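Local coordinates for hypothetical protein TM1012 (Thermotoga maritima, PDB 2FCL), which is of unknown function but is probably a nucleotidyltransferase related to aminoglycoside adenylyltransferases, at residues M13-E17 and A45-P50. Residues are numbered along the deposited sequence.
Sequences MIRPE and ALQGVP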
loop_
_atom_site.group_PDB
_atom_site.type_symbol
_atom_site.label_atom_id
_atom_site.label_comp_id
_atom_site.label_asym_id
_atom_site.label_seq_id
_atom_site.Cartn_x
_atom_site.Cartn_y
_atom_site.Cartn_z
ATOM N N MET A 13 12.341 11.490 -8.987
ATOM C CA MET A 13 11.806 10.181 -9.469
ATOM C C MET A 13 10.289 10.253 -9.639
ATOM O O MET A 13 9.772 10.169 -10.757
ATOM C CB MET A 13 12.189 9.057 -8.491
ATOM C CG MET A 13 11.647 7.662 -8.849
ATOM S SD MET A 13 12.306 6.344 -7.798
ATOM C CE MET A 13 14.015 6.287 -8.343
ATOM N N ILE A 14 9.588 10.417 -8.519
ATOM C CA ILE A 14 8.128 10.373 -8.483
ATOM C C ILE A 14 7.537 11.632 -9.132
ATOM O O ILE A 14 8.001 12.744 -8.875
ATOM C CB ILE A 14 7.653 10.209 -7.028
ATOM C CG1 ILE A 14 8.049 8.813 -6.512
ATOM C CG2 ILE A 14 6.159 10.427 -6.905
ATOM C CD1 ILE A 14 8.387 8.792 -5.080
ATOM N N ARG A 15 6.525 11.457 -9.980
ATOM C CA ARG A 15 5.950 12.600 -10.695
ATOM C C ARG A 15 5.228 13.508 -9.695
ATOM O O ARG A 15 4.660 13.034 -8.701
ATOM C CB ARG A 15 4.985 12.158 -11.785
ATOM C CG ARG A 15 5.645 11.369 -12.908
ATOM C CD ARG A 15 4.717 11.239 -14.106
ATOM N N PRO A 16 5.256 14.822 -9.941
ATOM C CA PRO A 16 4.679 15.778 -9.007
ATOM C C PRO A 16 3.227 15.490 -8.627
ATOM O O PRO A 16 2.853 15.705 -7.482
ATOM C CB PRO A 16 4.791 17.104 -9.765
ATOM C CG PRO A 16 5.923 16.925 -10.643
ATOM C CD PRO A 16 5.884 15.509 -11.089
ATOM N N GLU A 17 2.412 15.040 -9.575
ATOM C CA GLU A 17 0.998 14.790 -9.272
ATOM C C GLU A 17 0.850 13.741 -8.163
ATOM O O GLU A 17 -0.040 13.852 -7.314
ATOM C CB GLU A 17 0.192 14.388 -10.515
ATOM C CG GLU A 17 0.727 13.220 -11.318
ATOM C CD GLU A 17 1.713 13.629 -12.436
ATOM O OE1 GLU A 17 2.400 14.681 -12.327
ATOM O OE2 GLU A 17 1.808 12.873 -13.430
ATOM N N ALA A 45 9.046 3.203 -5.424
ATOM C CA ALA A 45 9.665 4.427 -5.914
ATOM C C ALA A 45 10.200 5.298 -4.789
ATOM O O ALA A 45 11.303 5.836 -4.871
ATOM C CB ALA A 45 8.694 5.202 -6.793
ATOM N N LEU A 46 9.434 5.428 -3.710
ATOM C CA LEU A 46 9.892 6.181 -2.550
ATOM C C LEU A 46 11.180 5.621 -1.985
ATOM O O LEU A 46 11.982 6.363 -1.427
ATOM C CB LEU A 46 8.826 6.172 -1.458
ATOM C CG LEU A 46 7.636 7.102 -1.702
ATOM C CD1 LEU A 46 6.511 6.784 -0.742
ATOM C CD2 LEU A 46 8.051 8.552 -1.599
ATOM N N GLN A 47 11.340 4.304 -2.080
ATOM C CA GLN A 47 12.521 3.616 -1.566
ATOM C C GLN A 47 13.650 3.511 -2.576
ATOM O O GLN A 47 14.669 2.911 -2.282
ATOM C CB GLN A 47 12.125 2.233 -1.036
ATOM C CG GLN A 47 11.154 2.343 0.131
ATOM C CD GLN A 47 10.880 1.037 0.807
ATOM O OE1 GLN A 47 11.745 0.499 1.490
ATOM N NE2 GLN A 47 9.685 0.489 0.593
ATOM N N GLY A 48 13.496 4.137 -3.737
ATOM C CA GLY A 48 14.571 4.221 -4.719
ATOM C C GLY A 48 14.492 3.304 -5.918
ATOM O O GLY A 48 15.389 3.336 -6.764
ATOM N N VAL A 49 13.464 2.459 -6.005
ATOM C CA VAL A 49 13.340 1.515 -7.128
ATOM C C VAL A 49 12.698 2.259 -8.287
ATOM O O VAL A 49 11.622 2.810 -8.126
ATOM C CB VAL A 49 12.481 0.290 -6.753
ATOM C CG1 VAL A 49 12.575 -0.797 -7.822
ATOM C CG2 VAL A 49 12.865 -0.251 -5.391
ATOM N N PRO A 50 13.369 2.325 -9.458
ATOM C CA PRO A 50 12.824 3.135 -10.564
ATOM C C PRO A 50 11.691 2.455 -11.334
ATOM O O PRO A 50 11.852 2.072 -12.497
ATOM C CB PRO A 50 14.051 3.357 -11.446
ATOM C CG PRO A 50 14.805 2.135 -11.280
ATOM C CD PRO A 50 14.667 1.737 -9.818
#
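A Schellman motif ends helix 40-46 of this nucleotidyltransferase-like fold, and the first modelled residues pack against it ahead of helix 16-22, which has Arg15 at its N-cap position. Gly48, with positive phi, is the motif's C-prime residue: its N bonds to Ala45 O at 3.0 Å, while Val49 N reaches back to Phe44 O. The turn leaves a shallow hollow lined by Ala45 and the backbone from Gly48 to Pro50. Met13, extended through chi1 and chi2, drops its thioether into it: SD sits 3.1 Å from Ala45 O and 3.6 Å from Val49 O; CE lies 3.6 Å from Gly48 O and 4.3 Å from Pro50 CB. Beside it, Ile14 lays its CG1-CD1 arm along the last helical turn, CG1 3.7 Å from Ala45 CB, a small bump against Ile14, with Ile14 CA and Ala45 CA 6.7 Å apart. Leu42 also touches Ile14. No hydrogen bond joins the segments. Leu46 starts out pointing away but bends back, bringing CD2 within 3.5 Å of Ile14 CD1.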